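PDB 4GLJ: RsfP from Uncultured bacterium, which probably splits methylthioadenosine with phosphate, as a methylthioadenosine phosphorylase of the phosphorylase superfamily, and binds the dye rhodamine B. Local coordinates for residues 52-57 with 255-260; 80-85 with 201-206; 170-175 with 186-191. All coordinates share one frame; numbering follows the deposited sequence. Where two conformers were deposited one is given.

Contact 1. Residues 52-57 with 255-260; sequences GELNGV and QAVALI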
# COMPACT_ATOMS: atom_id res chain seq x y z
N GLY A 52 -1.53 10.00 36.06
CA GLY A 52 -0.98 9.74 37.37
C GLY A 52 0.34 10.47 37.44
O GLY A 52 0.79 11.04 36.43
N GLU A 53 0.95 10.44 38.63
CA GLU A 53 2.23 11.08 38.87
C GLU A 53 3.30 10.04 39.11
O GLU A 53 3.10 9.07 39.83
CB GLU A 53 2.16 12.10 40.04
CG GLU A 53 1.55 13.43 39.61
CD GLU A 53 0.03 13.34 39.42
OE1 GLU A 53 -0.63 12.63 40.24
OE2 GLU A 53 -0.50 13.97 38.46
N LEU A 54 4.43 10.24 38.45
CA LEU A 54 5.65 9.48 38.66
C LEU A 54 6.54 10.53 39.29
O LEU A 54 6.87 11.53 38.65
CB LEU A 54 6.15 9.02 37.25
CG LEU A 54 6.72 7.62 37.02
CD1 LEU A 54 5.88 6.53 37.71
CD2 LEU A 54 6.85 7.35 35.52
N ASN A 55 6.87 10.36 40.59
CA ASN A 55 7.58 11.40 41.35
C ASN A 55 7.01 12.82 41.17
O ASN A 55 7.75 13.78 40.91
CB ASN A 55 9.08 11.40 41.03
CG ASN A 55 9.72 10.01 41.09
OD1 ASN A 55 9.10 8.99 40.74
ND2 ASN A 55 10.97 9.96 41.51
N GLY A 56 5.71 12.98 41.32
CA GLY A 56 5.14 14.30 41.19
C GLY A 56 5.04 14.85 39.78
O GLY A 56 4.44 15.92 39.60
N VAL A 57 5.63 14.15 38.79
CA VAL A 57 5.47 14.53 37.39
C VAL A 57 4.19 13.85 36.84
O VAL A 57 4.08 12.64 36.91
CB VAL A 57 6.64 14.02 36.52
CG1 VAL A 57 6.44 14.41 35.05
CG2 VAL A 57 7.99 14.47 37.05
N GLN A 255 12.74 6.31 34.36
CA GLN A 255 13.93 7.13 34.14
C GLN A 255 13.75 8.19 33.07
O GLN A 255 14.22 9.33 33.25
CB GLN A 255 15.13 6.24 33.82
CG GLN A 255 15.59 5.29 34.93
CD GLN A 255 15.89 5.97 36.26
OE1 GLN A 255 16.34 7.11 36.33
NE2 GLN A 255 15.59 5.28 37.32
N ALA A 256 13.04 7.86 31.97
CA ALA A 256 12.84 8.77 30.87
C ALA A 256 11.89 9.91 31.23
O ALA A 256 12.17 11.05 30.88
CB ALA A 256 12.28 8.01 29.62
N VAL A 257 10.82 9.61 31.97
CA VAL A 257 9.92 10.65 32.39
C VAL A 257 10.71 11.68 33.26
O VAL A 257 10.63 12.92 33.07
CB VAL A 257 8.72 10.07 33.18
CG1 VAL A 257 7.94 11.19 33.84
CG2 VAL A 257 7.79 9.23 32.28
N ALA A 258 11.56 11.16 34.14
CA ALA A 258 12.38 12.04 34.99
C ALA A 258 13.23 12.99 34.13
O ALA A 258 13.24 14.19 34.38
CB ALA A 258 13.22 11.24 35.98
N LEU A 259 13.90 12.47 33.12
CA LEU A 259 14.77 13.28 32.30
C LEU A 259 14.01 14.30 31.46
O LEU A 259 14.51 15.42 31.26
CB LEU A 259 15.61 12.38 31.40
CG LEU A 259 16.63 11.57 32.21
CD1 LEU A 259 17.25 10.42 31.41
CD2 LEU A 259 17.72 12.46 32.79
N ILE A 260 12.85 13.90 30.92
CA ILE A 260 12.10 14.80 30.10
C ILE A 260 11.62 15.94 31.00
O ILE A 260 11.65 17.11 30.59
CB ILE A 260 10.89 14.10 29.46
CG1 ILE A 260 11.39 13.01 28.45
CG2 ILE A 260 9.94 15.11 28.86
CD1 ILE A 260 10.21 12.17 27.95

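Contact 2. Residues 80-85 with 201-206; sequences ANIYAL and MPEAKL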
# COMPACT_ATOMS: atom_id res chain seq x y z
N ALA A 80 -7.81 9.60 16.81
CA ALA A 80 -8.35 9.83 18.19
C ALA A 80 -7.35 9.81 19.30
O ALA A 80 -7.40 10.66 20.18
CB ALA A 80 -9.56 8.91 18.48
N ASN A 81 -6.43 8.85 19.30
CA ASN A 81 -5.45 8.73 20.38
C ASN A 81 -4.52 9.96 20.44
O ASN A 81 -4.29 10.52 21.50
CB ASN A 81 -4.57 7.49 20.15
CG ASN A 81 -5.33 6.17 20.40
OD1 ASN A 81 -6.43 6.21 21.00
ND2 ASN A 81 -4.74 5.02 20.02
N ILE A 82 -4.05 10.39 19.27
CA ILE A 82 -3.07 11.49 19.21
C ILE A 82 -3.86 12.74 19.48
O ILE A 82 -3.39 13.59 20.21
CB ILE A 82 -2.36 11.50 17.80
CG1 ILE A 82 -1.37 10.31 17.68
CG2 ILE A 82 -1.59 12.81 17.59
CD1 ILE A 82 -0.33 10.18 18.78
N TYR A 83 -5.09 12.86 18.93
CA TYR A 83 -5.86 14.07 19.16
C TYR A 83 -6.15 14.22 20.68
O TYR A 83 -6.03 15.31 21.29
CB TYR A 83 -7.20 14.05 18.41
CG TYR A 83 -7.89 15.42 18.35
CD1 TYR A 83 -7.69 16.29 17.27
CD2 TYR A 83 -8.74 15.87 19.39
CE1 TYR A 83 -8.32 17.54 17.21
CE2 TYR A 83 -9.37 17.13 19.34
CZ TYR A 83 -9.14 17.95 18.24
OH TYR A 83 -9.72 19.21 18.18
N ALA A 84 -6.57 13.13 21.30
CA ALA A 84 -6.86 13.15 22.76
C ALA A 84 -5.63 13.60 23.59
O ALA A 84 -5.77 14.39 24.52
CB ALA A 84 -7.35 11.77 23.18
N LEU A 85 -4.44 13.16 23.22
CA LEU A 85 -3.23 13.46 24.00
C LEU A 85 -2.92 14.93 23.76
O LEU A 85 -2.57 15.65 24.68
CB LEU A 85 -2.06 12.57 23.59
CG LEU A 85 -2.21 11.09 23.96
CD1 LEU A 85 -1.02 10.28 23.45
CD2 LEU A 85 -2.35 10.90 25.49
N MET A 201 3.47 3.60 12.73
CA MET A 201 2.84 4.39 11.65
C MET A 201 1.38 3.99 11.59
O MET A 201 1.08 2.81 11.56
CB MET A 201 3.53 4.14 10.30
CG MET A 201 4.94 4.72 10.21
SD MET A 201 4.80 6.53 10.00
CE MET A 201 6.51 7.00 9.82
N PRO A 202 0.45 4.96 11.57
CA PRO A 202 0.69 6.39 11.27
C PRO A 202 0.92 7.22 12.55
O PRO A 202 1.00 8.42 12.43
CB PRO A 202 -0.61 6.82 10.59
CG PRO A 202 -1.64 6.00 11.34
CD PRO A 202 -1.00 4.63 11.44
N GLU A 203 1.07 6.56 13.70
CA GLU A 203 1.18 7.27 15.02
C GLU A 203 2.28 8.34 14.97
O GLU A 203 2.01 9.49 15.39
CB GLU A 203 1.48 6.27 16.11
CG GLU A 203 0.96 6.57 17.48
CD GLU A 203 1.21 5.40 18.42
OE1 GLU A 203 2.41 5.21 18.81
OE2 GLU A 203 0.27 4.60 18.71
N ALA A 204 3.45 8.02 14.37
CA ALA A 204 4.54 9.03 14.30
C ALA A 204 4.17 10.24 13.41
O ALA A 204 4.55 11.40 13.72
CB ALA A 204 5.88 8.44 13.84
N LYS A 205 3.51 9.97 12.27
CA LYS A 205 3.05 11.04 11.35
C LYS A 205 2.03 11.98 12.08
O LYS A 205 2.06 13.21 11.93
CB LYS A 205 2.38 10.39 10.10
CG LYS A 205 3.43 9.75 9.17
CD LYS A 205 2.71 9.08 7.98
CE LYS A 205 3.84 8.72 6.97
NZ LYS A 205 3.37 7.80 5.86
N LEU A 206 1.05 11.39 12.70
CA LEU A 206 -0.01 12.11 13.38
C LEU A 206 0.55 12.96 14.54
O LEU A 206 0.15 14.11 14.73
CB LEU A 206 -1.11 11.13 13.87
CG LEU A 206 -1.81 10.45 12.63
CD1 LEU A 206 -2.64 9.23 13.06
CD2 LEU A 206 -2.69 11.45 11.86
O HOH W 1 -2.25 5.15 18.61

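Contact 3. Residues 170-175 with 186-191; sequences TYVCIE and HWYRQM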
# COMPACT_ATOMS: atom_id res chain seq x y z
N THR A 170 16.50 1.55 11.95
CA THR A 170 15.32 1.84 11.12
C THR A 170 14.18 0.85 11.41
O THR A 170 14.42 -0.36 11.33
CB THR A 170 15.67 1.78 9.63
OG1 THR A 170 16.57 2.85 9.39
CG2 THR A 170 14.41 1.99 8.79
N TYR A 171 12.99 1.38 11.77
CA TYR A 171 11.77 0.59 12.09
C TYR A 171 10.94 0.53 10.83
O TYR A 171 10.53 1.56 10.30
CB TYR A 171 10.97 1.34 13.19
CG TYR A 171 9.62 0.78 13.67
CD1 TYR A 171 8.44 0.78 12.84
CD2 TYR A 171 9.46 0.37 15.00
CE1 TYR A 171 7.18 0.33 13.33
CE2 TYR A 171 8.18 -0.05 15.48
CZ TYR A 171 7.07 -0.08 14.65
OH TYR A 171 5.84 -0.49 15.24
N VAL A 172 10.63 -0.69 10.35
CA VAL A 172 9.72 -0.75 9.21
C VAL A 172 8.35 -1.14 9.81
O VAL A 172 8.26 -2.09 10.56
CB VAL A 172 10.18 -1.74 8.10
CG1 VAL A 172 10.37 -3.13 8.67
CG2 VAL A 172 9.09 -1.84 7.01
N CYS A 173 7.29 -0.41 9.41
CA CYS A 173 5.98 -0.63 9.95
C CYS A 173 5.16 -1.29 8.86
O CYS A 173 4.98 -0.70 7.83
CB CYS A 173 5.30 0.68 10.29
SG CYS A 173 3.87 0.39 11.42
N ILE A 174 4.57 -2.45 9.17
CA ILE A 174 3.76 -3.16 8.18
C ILE A 174 2.32 -3.14 8.66
O ILE A 174 2.01 -2.82 9.86
CB ILE A 174 4.28 -4.61 7.97
CG1 ILE A 174 4.12 -5.46 9.26
CG2 ILE A 174 5.72 -4.62 7.38
CD1 ILE A 174 4.22 -6.98 8.99
N GLU A 175 1.43 -3.48 7.74
CA GLU A 175 -0.00 -3.42 8.01
C GLU A 175 -0.42 -4.50 9.04
O GLU A 175 -1.19 -4.19 9.91
CB GLU A 175 -0.79 -3.61 6.68
CG GLU A 175 -2.31 -3.48 6.83
CD GLU A 175 -2.66 -2.11 7.48
OE1 GLU A 175 -2.24 -1.09 6.92
OE2 GLU A 175 -3.37 -2.01 8.55
N HIS A 186 13.40 -10.86 4.15
CA HIS A 186 14.60 -10.67 3.33
C HIS A 186 14.58 -9.33 2.65
O HIS A 186 15.61 -8.60 2.59
CB HIS A 186 14.69 -11.76 2.26
CG HIS A 186 15.89 -11.62 1.37
ND1 HIS A 186 15.87 -10.90 0.24
CD2 HIS A 186 17.18 -12.12 1.49
CE1 HIS A 186 17.08 -10.93 -0.33
NE2 HIS A 186 17.88 -11.67 0.44
N TRP A 187 13.43 -8.99 2.07
CA TRP A 187 13.31 -7.69 1.39
C TRP A 187 13.50 -6.49 2.37
O TRP A 187 14.22 -5.52 2.05
CB TRP A 187 11.91 -7.63 0.69
CG TRP A 187 11.52 -6.29 0.06
CD1 TRP A 187 12.31 -5.37 -0.61
CD2 TRP A 187 10.16 -5.74 0.02
NE1 TRP A 187 11.54 -4.30 -1.08
CE2 TRP A 187 10.23 -4.49 -0.72
CE3 TRP A 187 8.91 -6.20 0.51
CZ2 TRP A 187 9.09 -3.70 -0.94
CZ3 TRP A 187 7.75 -5.41 0.25
CH2 TRP A 187 7.85 -4.20 -0.46
N TYR A 188 12.92 -6.57 3.56
CA TYR A 188 13.08 -5.48 4.55
C TYR A 188 14.52 -5.34 4.99
O TYR A 188 15.05 -4.20 5.15
CB TYR A 188 12.23 -5.73 5.79
CG TYR A 188 10.76 -5.89 5.47
CD1 TYR A 188 10.14 -5.15 4.45
CD2 TYR A 188 10.00 -6.78 6.20
CE1 TYR A 188 8.79 -5.30 4.14
CE2 TYR A 188 8.63 -6.95 5.91
CZ TYR A 188 8.04 -6.18 4.88
OH TYR A 188 6.70 -6.35 4.59
N ARG A 189 15.21 -6.48 5.14
CA ARG A 189 16.67 -6.47 5.32
C ARG A 189 17.44 -5.77 4.18
O ARG A 189 18.43 -5.02 4.44
CB ARG A 189 17.25 -7.89 5.59
CG ARG A 189 16.75 -8.58 6.87
CD ARG A 189 17.33 -10.01 7.12
NE ARG A 189 18.73 -10.08 6.69
CZ ARG A 189 19.82 -9.87 7.43
NH1 ARG A 189 19.75 -9.60 8.74
NH2 ARG A 189 21.02 -9.96 6.86
N GLN A 190 17.03 -6.00 2.92
CA GLN A 190 17.72 -5.41 1.78
C GLN A 190 17.46 -3.87 1.79
O GLN A 190 18.28 -3.06 1.29
CB GLN A 190 17.24 -6.12 0.48
CG GLN A 190 17.60 -5.40 -0.81
CD GLN A 190 17.01 -6.09 -2.04
OE1 GLN A 190 16.91 -7.32 -2.09
NE2 GLN A 190 16.59 -5.30 -3.02
N MET A 191 16.34 -3.45 2.38
CA MET A 191 16.01 -2.00 2.45
C MET A 191 16.73 -1.39 3.65
O MET A 191 16.51 -0.24 3.93
CB MET A 191 14.51 -1.77 2.70
CG MET A 191 13.57 -2.15 1.57
SD MET A 191 11.89 -2.47 2.20
CE MET A 191 11.58 -1.17 3.31

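Contact 1. Residues 52-57 with 255-260
Val257 packs against Leu54 and Val57 where a beta hairpin meets a long helix. The hairpin joins strands 49-54 and 57-63 through a type I' turn from Leu54 to Val57. Val257 belongs to helix 237-263.

The contact between the two segments is apolar. Val257 uses both methyl branches, one for each hairpin residue. Its CG2 meets Leu54 CD2 at 3.9 Å, and the two side chains run at roughly right angles there. The other branch turns to Val57, whose side chain slides past it in the opposite direction. Ile16 of strand 16-20 touches both Val57 and Val257. Ala29 and Leu30 of a loop lie against Leu54.

The backbone bonds hold the hairpin itself. Leu54 N donates to Val57 O at 2.9 Å, and Val57 N donates to Leu54 O at 2.9 Å. This hydrogen-bonded pair closes the turn, and both side chains of the pair point toward the helix. Gly56 has phi 74° and psi -7°. At these angles a side chain would press on the carbonyl oxygen of Asn55, so glycine suits the turn.

On the strand before the turn, Glu53 OE2 makes a salt bridge with Arg34 and a hydrogen bond with Thr58.

In Val257, CG1 lies anti to the backbone N (chi1 169°), and this puts it 3.8 Å from Val57 CG1.

Contact 2. Residues 80-85 with 201-206
Ile82 points its branches at Leu206 and Glu203 through a chi1 of -72°. CG2 then lies opposite the backbone N, while CG1 lies beside that N and carries CD1 toward Glu203. Glu203 is extended beyond CG (chi2 174°), which carries its carboxylate past the isoleucine.

The contact joins helices 78-87 and 200-209 in the interior of the phosphorylase fold. Ile82 is the main apolar group. Its CG1 sits 3.9 Å from Leu206 CB. Its CG2 rests on the backbone, 3.6 Å from Leu206 O. Its CD1 lies 4.0 Å from Glu203 CG, so the carbon part of the glutamate is packed on this side. Ile19 of strand 16-20 touches both Ile82 and Glu203. With an alanine at Ile82, a gap is likely to open between the two helices, and Glu203 CG would lose its apolar neighbour on this side.

A water links the polar ends. Asn81 ND2 donates to it at 2.9 Å, and the water donates to Glu203 OE2 at 2.6 Å. OE2 also forms a salt bridge with Arg64 NE, and Glu203 OE1 hydrogen-bonds with Tyr214 OH. Asn81 OD1 takes a hydrogen bond from Ser46 N, which limits how its amide can turn.

The carbon part and the carboxylate of Glu203 thus do different work. Its CG packs on Ile82 CD1, and its buried carboxylate is met by water, arginine and tyrosine, which would probably offset the cost of burying it.

Contact 3. Residues 170-175 with 186-191
Tyr188 packs against Val172 and Ile174, and these three residues bury most of the surface in the contact. All three are buried in the trimer.

Tyr188 has CG opposite its carbonyl carbon (chi1 -57°), beside the backbone N. This swings the ring from helix 182-190 toward the segment 170-175. Val172 meets the near end of the ring, with CG1 4.2 Å from Tyr188 CG. Ile174 meets the far end. Its CG2 is 3.8 Å from Tyr188 CZ and 3.4 Å from Tyr188 OH. Both methyls approach the ring at a slant, and the Ile174 and Tyr188 side chains run about perpendicular to each other.

Met191 follows the helix and adds to the same cluster. Its SD lies at the edge of the Tyr188 ring, in plane. The same SD stands 3.8 Å above one face of the Trp187 ring, offset toward its rim.

Ile174 also touches bound rhodamine B. Through Ile174 the contact borders the dye pocket.

Around the contact, Ile196 of strand 195-197 touches Val172, Ile174 and Tyr188. Trp187 and Gln190 face copies of the protein in neighbouring subunits. Strand 169-173, helix 182-190 and strand 195-197 form a beta-alpha-beta crossover. The two strands pair in parallel, and Tyr188 packs the connecting helix onto both.

How the contacts relate
The three contacts are nested along the chain. Contact 3 closes the innermost loop, contact 2 encloses it, and contact 1 encloses both. Their centres are spread out: about 22 Å from contact 1 to contact 2, about 22 Å from contact 2 to contact 3, and about 33 Å from contact 1 to contact 3. Contacts 1 and 3 lie on opposite sides of the chain's centre but reach the same mixed sheet. Strand 16-20 of that sheet touches both contacts 1 and 2. Contacts 2 and 3 meet directly, with Met201 N 3.5 Å from Cys173 SG. Contacts 1 and 3 set helices against strands, and contact 2 joins two helices in the interior. Contact 3 also reaches the subunit interface and dye pocket.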